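Local coordinates for protein type II restriction enzyme MunI (Mycoplasma, PDB 1D02) that recognises the double-stranded DNA sequence CAATTG as a homodimer and cleaves each strand after the first C, at residues 114-126 and 156-170. The protein carries 1 engineered substitution. Sequence-based numbering, arbitrary orientation.
Sequences GRGNAHERSCKLF and ITRDPKRVREITFWY. With nucleotides of chain B; nucleotides of chain A.
H119 NE2 of segment 114-126 donates to E165 OE1 of helix 160-170 at 2.8 Å, nearly straight (166°) and in the imidazole plane, although it meets the carboxylate from above. R162 NH1 takes the same oxygen from the opposite face of that carboxylate, as a salt bridge, so OE1 is gripped twice. I156 CD1 sits over one face of the imidazole, 3.9 Å from the centroid of the H119 ring, a CH-pi contact. The R162 chain folds at chi2 (-86°), laying CD against H119 CE1 and bringing NH2 to G114 O at 2.9 Å; that fastens the backbone just before R115.

Packing is close along W169 too, where H119 CD2 comes within 3.5 Å of W169 CH2. C123 SG rests on one face of the indole, 3.9 Å from the centroid of the W169 six-membered ring, while E165 CG lies over the other, so the indole is sandwiched between C123 and E165 of its own helix. Farther along, the edge of F126 points into the face of Y170, centroids 5.0 Å apart and planes at 71°.

In the looser part water does the joining, within a contact that is buried almost throughout. E120 OE2 and E165 OE2 stand 4.4 Å apart, with a water donating to both; E120 OE2 also forms a salt bridge to K124 of the second subunit. Another water links S122 OG to Y170 OH, and a third joins G114 O to D159, whose OD2 also accepts from W105 N.

Away from the helix, segment 114-126 faces DNA: R115 NE bonds O6 and R115 NH2 bonds N7 of DG8 of chain A, R115 O accepts from N4 of DC3 of chain B, and R121 NH1 reaches N7 of DA5 of chain A. The arrangement is that of a base-contacting segment packed against a helix, in a member of the PDDEXK nuclease clan.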
loop_
_atom_site.group_PDB
_atom_site.type_symbol
_atom_site.label_atom_id
_atom_site.label_comp_id
_atom_site.label_asym_id
_atom_site.label_seq_id
_atom_site.Cartn_x
_atom_site.Cartn_y
_atom_site.Cartn_z
ATOM N N GLY D 114 -13.214 5.345 -14.199
ATOM C CA GLY D 114 -12.548 4.407 -13.307
ATOM C C GLY D 114 -11.034 4.557 -13.225
ATOM O O GLY D 114 -10.335 3.676 -12.723
ATOM N N ARG D 115 -10.512 5.687 -13.686
ATOM C CA ARG D 115 -9.066 5.873 -13.703
ATOM C C ARG D 115 -8.452 6.169 -12.350
ATOM O O ARG D 115 -7.222 6.160 -12.223
ATOM C CB ARG D 115 -8.714 7.025 -14.642
ATOM C CG ARG D 115 -9.069 8.393 -14.072
ATOM C CD ARG D 115 -8.811 9.473 -15.122
ATOM N NE ARG D 115 -9.048 10.845 -14.642
ATOM C CZ ARG D 115 -10.239 11.432 -14.597
ATOM N NH1 ARG D 115 -11.332 10.775 -14.997
ATOM N NH2 ARG D 115 -10.341 12.681 -14.177
ATOM N N GLY D 116 -9.296 6.421 -11.351
ATOM C CA GLY D 116 -8.797 6.772 -10.021
ATOM C C GLY D 116 -7.901 5.749 -9.345
ATOM O O GLY D 116 -8.117 4.552 -9.519
ATOM N N ASN D 117 -6.932 6.212 -8.548
ATOM C CA ASN D 117 -6.014 5.280 -7.886
ATOM C C ASN D 117 -5.735 5.574 -6.421
ATOM O O ASN D 117 -4.856 4.957 -5.826
ATOM C CB ASN D 117 -4.671 5.225 -8.649
ATOM C CG ASN D 117 -3.994 6.590 -8.744
ATOM O OD1 ASN D 117 -4.549 7.598 -8.327
ATOM N ND2 ASN D 117 -2.791 6.619 -9.314
ATOM N N ALA D 118 -6.485 6.484 -5.817
ATOM C CA ALA D 118 -6.221 6.799 -4.414
ATOM C C ALA D 118 -6.456 5.587 -3.517
ATOM O O ALA D 118 -5.873 5.510 -2.426
ATOM C CB ALA D 118 -7.106 7.985 -3.949
ATOM N N HIS D 119 -7.295 4.646 -3.958
ATOM C CA HIS D 119 -7.559 3.452 -3.133
ATOM C C HIS D 119 -6.284 2.682 -2.829
ATOM O O HIS D 119 -6.235 1.864 -1.896
ATOM C CB HIS D 119 -8.560 2.492 -3.801
ATOM C CG HIS D 119 -8.101 1.959 -5.126
ATOM N ND1 HIS D 119 -7.863 2.773 -6.211
ATOM C CD2 HIS D 119 -7.885 0.687 -5.549
ATOM C CE1 HIS D 119 -7.517 2.024 -7.249
ATOM N NE2 HIS D 119 -7.525 0.756 -6.874
ATOM N N GLU D 120 -5.259 2.917 -3.633
ATOM C CA GLU D 120 -3.973 2.253 -3.400
ATOM C C GLU D 120 -3.395 2.584 -2.019
ATOM O O GLU D 120 -2.584 1.828 -1.482
ATOM C CB GLU D 120 -2.955 2.674 -4.464
ATOM C CG GLU D 120 -3.297 2.151 -5.866
ATOM C CD GLU D 120 -2.422 2.793 -6.961
ATOM O OE1 GLU D 120 -1.637 3.726 -6.649
ATOM O OE2 GLU D 120 -2.540 2.368 -8.127
ATOM N N ARG D 121 -3.785 3.729 -1.462
ATOM C CA ARG D 121 -3.284 4.150 -0.146
ATOM C C ARG D 121 -3.562 3.094 0.937
ATOM O O ARG D 121 -2.811 2.980 1.911
ATOM C CB ARG D 121 -3.946 5.475 0.291
ATOM C CG ARG D 121 -3.640 6.707 -0.623
ATOM C CD ARG D 121 -4.433 7.929 -0.152
ATOM N NE ARG D 121 -4.430 7.841 1.271
ATOM C CZ ARG D 121 -5.493 7.840 2.070
ATOM N NH1 ARG D 121 -6.733 8.003 1.641
ATOM N NH2 ARG D 121 -5.312 7.445 3.314
ATOM N N SER D 122 -4.649 2.345 0.760
ATOM C CA SER D 122 -5.032 1.329 1.729
ATOM C C SER D 122 -3.971 0.265 1.834
ATOM O O SER D 122 -3.874 -0.414 2.862
ATOM C CB SER D 122 -6.380 0.687 1.363
ATOM O OG SER D 122 -6.334 0.041 0.108
ATOM N N CYS D 123 -3.142 0.144 0.803
ATOM C CA CYS D 123 -2.105 -0.892 0.819
ATOM C C CYS D 123 -0.998 -0.638 1.839
ATOM O O CYS D 123 -0.124 -1.488 2.010
ATOM C CB CYS D 123 -1.499 -1.096 -0.575
ATOM S SG CYS D 123 -2.681 -1.780 -1.766
ATOM N N LYS D 124 -1.018 0.516 2.505
ATOM C CA LYS D 124 -0.019 0.769 3.541
ATOM C C LYS D 124 -0.119 -0.321 4.616
ATOM O O LYS D 124 0.857 -0.601 5.319
ATOM C CB LYS D 124 -0.247 2.119 4.204
ATOM C CG LYS D 124 -1.574 2.248 4.960
ATOM C CD LYS D 124 -1.847 3.700 5.386
ATOM C CE LYS D 124 -0.813 4.239 6.385
ATOM N NZ LYS D 124 -1.201 5.607 6.962
ATOM N N LEU D 125 -1.286 -0.943 4.722
ATOM C CA LEU D 125 -1.489 -1.965 5.747
ATOM C C LEU D 125 -0.688 -3.226 5.453
ATOM O O LEU D 125 -0.534 -4.063 6.332
ATOM C CB LEU D 125 -2.975 -2.303 5.875
ATOM C CG LEU D 125 -3.852 -1.114 6.272
ATOM C CD1 LEU D 125 -5.311 -1.541 6.323
ATOM C CD2 LEU D 125 -3.389 -0.560 7.617
ATOM N N PHE D 126 -0.194 -3.358 4.225
ATOM C CA PHE D 126 0.623 -4.521 3.866
ATOM C C PHE D 126 2.115 -4.318 4.181
ATOM O O PHE D 126 2.915 -5.259 4.025
ATOM C CB PHE D 126 0.490 -4.852 2.372
ATOM C CG PHE D 126 -0.857 -5.403 1.977
ATOM C CD1 PHE D 126 -1.863 -4.574 1.505
ATOM C CD2 PHE D 126 -1.093 -6.774 2.004
ATOM C CE1 PHE D 126 -3.086 -5.108 1.054
ATOM C CE2 PHE D 126 -2.297 -7.295 1.563
ATOM C CZ PHE D 126 -3.289 -6.459 1.084
ATOM N N ILE D 156 -16.472 1.824 -7.485
ATOM C CA ILE D 156 -15.264 1.015 -7.659
ATOM C C ILE D 156 -15.586 -0.460 -7.441
ATOM O O ILE D 156 -14.994 -1.332 -8.084
ATOM C CB ILE D 156 -14.132 1.459 -6.676
ATOM C CG1 ILE D 156 -12.862 0.631 -6.899
ATOM C CG2 ILE D 156 -14.609 1.345 -5.229
ATOM C CD1 ILE D 156 -11.646 1.126 -6.046
ATOM N N THR D 157 -16.564 -0.744 -6.584
ATOM C CA THR D 157 -16.912 -2.135 -6.268
ATOM C C THR D 157 -17.540 -2.907 -7.411
ATOM O O THR D 157 -17.714 -4.121 -7.313
ATOM C CB THR D 157 -17.890 -2.231 -5.084
ATOM O OG1 THR D 157 -19.105 -1.561 -5.426
ATOM C CG2 THR D 157 -17.302 -1.587 -3.844
ATOM N N ARG D 158 -17.892 -2.213 -8.492
ATOM C CA ARG D 158 -18.495 -2.899 -9.636
ATOM C C ARG D 158 -17.703 -2.639 -10.916
ATOM O O ARG D 158 -18.114 -3.024 -11.998
ATOM C CB ARG D 158 -19.948 -2.424 -9.811
ATOM C CG ARG D 158 -20.871 -2.799 -8.617
ATOM C CD ARG D 158 -22.352 -2.500 -8.900
ATOM N NE ARG D 158 -22.837 -3.266 -10.043
ATOM C CZ ARG D 158 -23.069 -2.742 -11.247
ATOM N NH1 ARG D 158 -22.869 -1.440 -11.462
ATOM N NH2 ARG D 158 -23.475 -3.524 -12.247
ATOM N N ASP D 159 -16.564 -1.980 -10.780
ATOM C CA ASP D 159 -15.704 -1.645 -11.928
ATOM C C ASP D 159 -14.939 -2.930 -12.283
ATOM O O ASP D 159 -14.249 -3.500 -11.447
ATOM C CB ASP D 159 -14.763 -0.522 -11.476
ATOM C CG ASP D 159 -13.736 -0.126 -12.527
ATOM O OD1 ASP D 159 -13.063 -1.030 -13.076
ATOM O OD2 ASP D 159 -13.602 1.105 -12.771
ATOM N N PRO D 160 -15.057 -3.401 -13.532
ATOM C CA PRO D 160 -14.397 -4.624 -13.985
ATOM C C PRO D 160 -12.881 -4.690 -13.854
ATOM O O PRO D 160 -12.312 -5.768 -13.625
ATOM C CB PRO D 160 -14.888 -4.753 -15.428
ATOM C CG PRO D 160 -15.009 -3.355 -15.845
ATOM C CD PRO D 160 -15.711 -2.717 -14.660
ATOM N N LYS D 161 -12.220 -3.544 -13.991
ATOM C CA LYS D 161 -10.768 -3.519 -13.849
ATOM C C LYS D 161 -10.377 -3.444 -12.357
ATOM O O LYS D 161 -9.526 -4.211 -11.883
ATOM C CB LYS D 161 -10.186 -2.322 -14.616
ATOM C CG LYS D 161 -8.687 -2.177 -14.434
ATOM C CD LYS D 161 -8.167 -0.817 -14.941
ATOM C CE LYS D 161 -8.364 -0.681 -16.428
ATOM N NZ LYS D 161 -7.539 0.447 -16.945
ATOM N N ARG D 162 -11.002 -2.535 -11.609
ATOM C CA ARG D 162 -10.690 -2.399 -10.184
ATOM C C ARG D 162 -10.986 -3.653 -9.377
ATOM O O ARG D 162 -10.220 -3.993 -8.481
ATOM C CB ARG D 162 -11.462 -1.217 -9.584
ATOM C CG ARG D 162 -11.056 0.132 -10.183
ATOM C CD ARG D 162 -9.834 0.771 -9.485
ATOM N NE ARG D 162 -9.243 1.725 -10.402
ATOM C CZ ARG D 162 -8.209 1.453 -11.188
ATOM N NH1 ARG D 162 -7.619 0.260 -11.126
ATOM N NH2 ARG D 162 -7.867 2.306 -12.143
ATOM N N VAL D 163 -12.093 -4.341 -9.662
ATOM C CA VAL D 163 -12.399 -5.543 -8.885
ATOM C C VAL D 163 -11.338 -6.610 -9.132
ATOM O O VAL D 163 -10.888 -7.279 -8.214
ATOM C CB VAL D 163 -13.819 -6.040 -9.220
ATOM C CG1 VAL D 163 -14.076 -7.427 -8.642
ATOM C CG2 VAL D 163 -14.828 -5.032 -8.628
ATOM N N ARG D 164 -10.914 -6.737 -10.384
ATOM C CA ARG D 164 -9.882 -7.705 -10.723
ATOM C C ARG D 164 -8.514 -7.293 -10.158
ATOM O O ARG D 164 -7.728 -8.142 -9.720
ATOM C CB ARG D 164 -9.841 -7.849 -12.243
ATOM C CG ARG D 164 -11.108 -8.555 -12.785
ATOM C CD ARG D 164 -10.968 -8.895 -14.282
ATOM N NE ARG D 164 -12.066 -9.753 -14.755
ATOM C CZ ARG D 164 -13.299 -9.326 -15.035
ATOM N NH1 ARG D 164 -13.619 -8.041 -14.903
ATOM N NH2 ARG D 164 -14.233 -10.200 -15.439
ATOM N N GLU D 165 -8.241 -5.995 -10.170
ATOM C CA GLU D 165 -6.985 -5.466 -9.630
ATOM C C GLU D 165 -6.856 -5.792 -8.134
ATOM O O GLU D 165 -5.849 -6.357 -7.677
ATOM C CB GLU D 165 -6.957 -3.938 -9.812
ATOM C CG GLU D 165 -5.876 -3.208 -8.996
ATOM C CD GLU D 165 -6.100 -1.700 -9.012
ATOM O OE1 GLU D 165 -7.251 -1.263 -8.754
ATOM O OE2 GLU D 165 -5.127 -0.965 -9.278
ATOM N N ILE D 166 -7.885 -5.444 -7.372
ATOM C CA ILE D 166 -7.844 -5.677 -5.930
ATOM C C ILE D 166 -7.805 -7.182 -5.642
ATOM O O ILE D 166 -7.098 -7.621 -4.732
ATOM C CB ILE D 166 -9.047 -4.978 -5.225
ATOM C CG1 ILE D 166 -8.864 -3.448 -5.287
ATOM C CG2 ILE D 166 -9.130 -5.399 -3.756
ATOM C CD1 ILE D 166 -10.182 -2.666 -5.252
ATOM N N THR D 167 -8.547 -7.970 -6.420
ATOM C CA THR D 167 -8.550 -9.430 -6.224
ATOM C C THR D 167 -7.119 -9.924 -6.374
ATOM O O THR D 167 -6.632 -10.743 -5.578
ATOM C CB THR D 167 -9.412 -10.132 -7.278
ATOM O OG1 THR D 167 -10.785 -9.766 -7.094
ATOM C CG2 THR D 167 -9.267 -11.652 -7.153
ATOM N N PHE D 168 -6.440 -9.403 -7.395
ATOM C CA PHE D 168 -5.062 -9.779 -7.683
ATOM C C PHE D 168 -4.145 -9.370 -6.541
ATOM O O PHE D 168 -3.318 -10.156 -6.083
ATOM C CB PHE D 168 -4.596 -9.108 -8.977
ATOM C CG PHE D 168 -3.226 -9.534 -9.423
ATOM C CD1 PHE D 168 -3.076 -10.595 -10.311
ATOM C CD2 PHE D 168 -2.096 -8.850 -8.984
ATOM C CE1 PHE D 168 -1.813 -10.973 -10.770
ATOM C CE2 PHE D 168 -0.819 -9.223 -9.437
ATOM C CZ PHE D 168 -0.680 -10.284 -10.330
ATOM N N TRP D 169 -4.284 -8.130 -6.072
ATOM C CA TRP D 169 -3.427 -7.665 -4.988
ATOM C C TRP D 169 -3.466 -8.576 -3.767
ATOM O O TRP D 169 -2.430 -8.918 -3.205
ATOM C CB TRP D 169 -3.879 -6.289 -4.478
ATOM C CG TRP D 169 -3.655 -5.093 -5.344
ATOM C CD1 TRP D 169 -2.955 -5.009 -6.526
ATOM C CD2 TRP D 169 -4.165 -3.783 -5.078
ATOM N NE1 TRP D 169 -3.010 -3.711 -7.013
ATOM C CE2 TRP D 169 -3.746 -2.943 -6.144
ATOM C CE3 TRP D 169 -4.942 -3.236 -4.037
ATOM C CZ2 TRP D 169 -4.082 -1.586 -6.200
ATOM C CZ3 TRP D 169 -5.281 -1.878 -4.089
ATOM C CH2 TRP D 169 -4.845 -1.074 -5.173
ATOM N N TYR D 170 -4.676 -8.931 -3.330
ATOM C CA TYR D 170 -4.847 -9.719 -2.115
ATOM C C TYR D 170 -4.427 -11.189 -2.202
ATOM O O TYR D 170 -4.219 -11.819 -1.174
ATOM C CB TYR D 170 -6.288 -9.566 -1.579
ATOM C CG TYR D 170 -6.517 -8.242 -0.818
ATOM C CD1 TYR D 170 -6.574 -7.025 -1.497
ATOM C CD2 TYR D 170 -6.585 -8.226 0.581
ATOM C CE1 TYR D 170 -6.684 -5.811 -0.788
ATOM C CE2 TYR D 170 -6.703 -7.039 1.294
ATOM C CZ TYR D 170 -6.750 -5.834 0.601
ATOM O OH TYR D 170 -6.869 -4.661 1.314
ATOM P P DC B 3 -0.193 2.554 -12.818
ATOM O OP1 DC B 3 1.034 1.824 -12.478
ATOM O OP2 DC B 3 -1.429 2.306 -12.045
ATOM O "O5'" DC B 3 0.156 4.098 -12.745
ATOM C "C5'" DC B 3 1.251 4.606 -13.490
ATOM C "C4'" DC B 3 1.490 6.055 -13.147
ATOM O "O4'" DC B 3 0.418 6.899 -13.626
ATOM C "C3'" DC B 3 1.656 6.370 -11.657
ATOM O "O3'" DC B 3 2.689 7.356 -11.604
ATOM C "C2'" DC B 3 0.301 6.948 -11.281
ATOM C "C1'" DC B 3 -0.088 7.692 -12.561
ATOM N N1 DC B 3 -1.537 7.824 -12.755
ATOM C C2 DC B 3 -2.072 9.100 -12.949
ATOM O O2 DC B 3 -1.301 10.075 -12.980
ATOM N N3 DC B 3 -3.409 9.248 -13.091
ATOM C C4 DC B 3 -4.213 8.177 -13.032
ATOM N N4 DC B 3 -5.545 8.373 -13.110
ATOM C C5 DC B 3 -3.694 6.860 -12.871
ATOM C C6 DC B 3 -2.357 6.728 -12.734
ATOM P P DA A 5 -14.235 9.917 0.788
ATOM O OP1 DA A 5 -15.412 10.811 0.688
ATOM O OP2 DA A 5 -14.417 8.510 1.171
ATOM O "O5'" DA A 5 -13.383 9.866 -0.570
ATOM C "C5'" DA A 5 -13.555 10.822 -1.581
ATOM C "C4'" DA A 5 -12.482 10.689 -2.639
ATOM O "O4'" DA A 5 -11.191 11.015 -2.082
ATOM C "C3'" DA A 5 -12.301 9.367 -3.404
ATOM O "O3'" DA A 5 -12.308 9.653 -4.804
ATOM C "C2'" DA A 5 -10.863 8.968 -3.078
ATOM C "C1'" DA A 5 -10.233 10.337 -2.856
ATOM N N9 DA A 5 -8.958 10.385 -2.143
ATOM C C8 DA A 5 -8.514 9.556 -1.140
ATOM N N7 DA A 5 -7.322 9.859 -0.699
ATOM C C5 DA A 5 -6.945 10.951 -1.458
ATOM C C6 DA A 5 -5.768 11.740 -1.477
ATOM N N6 DA A 5 -4.720 11.534 -0.672
ATOM N N1 DA A 5 -5.704 12.755 -2.369
ATOM C C2 DA A 5 -6.750 12.951 -3.179
ATOM N N3 DA A 5 -7.904 12.281 -3.253
ATOM C C4 DA A 5 -7.940 11.287 -2.355
ATOM P P DG A 8 -10.160 18.843 -13.896
ATOM O OP1 DG A 8 -10.391 20.311 -13.850
ATOM O OP2 DG A 8 -10.943 18.006 -14.836
ATOM O "O5'" DG A 8 -8.613 18.629 -14.149
ATOM C "C5'" DG A 8 -7.675 19.304 -13.311
ATOM C "C4'" DG A 8 -6.261 18.892 -13.637
ATOM O "O4'" DG A 8 -5.993 17.551 -13.177
ATOM C "C3'" DG A 8 -5.859 18.928 -15.114
ATOM O "O3'" DG A 8 -4.534 19.439 -15.152
ATOM C "C2'" DG A 8 -5.908 17.467 -15.526
ATOM C "C1'" DG A 8 -5.498 16.759 -14.242
ATOM N N9 DG A 8 -6.060 15.421 -14.084
ATOM C C8 DG A 8 -7.382 15.052 -14.194
ATOM N N7 DG A 8 -7.563 13.774 -14.036
ATOM C C5 DG A 8 -6.288 13.274 -13.788
ATOM C C6 DG A 8 -5.866 11.956 -13.532
ATOM O O6 DG A 8 -6.559 10.948 -13.419
ATOM N N1 DG A 8 -4.483 11.876 -13.385
ATOM C C2 DG A 8 -3.628 12.947 -13.455
ATOM N N2 DG A 8 -2.317 12.672 -13.320
ATOM N N3 DG A 8 -4.022 14.193 -13.653
ATOM C C4 DG A 8 -5.355 14.278 -13.816
HETATM O O HOH W 1 -11.083 1.241 -14.137
HETATM O O HOH W 2 -4.927 1.781 -9.318
HETATM O O HOH W 3 -5.902 -2.591 -0.359
#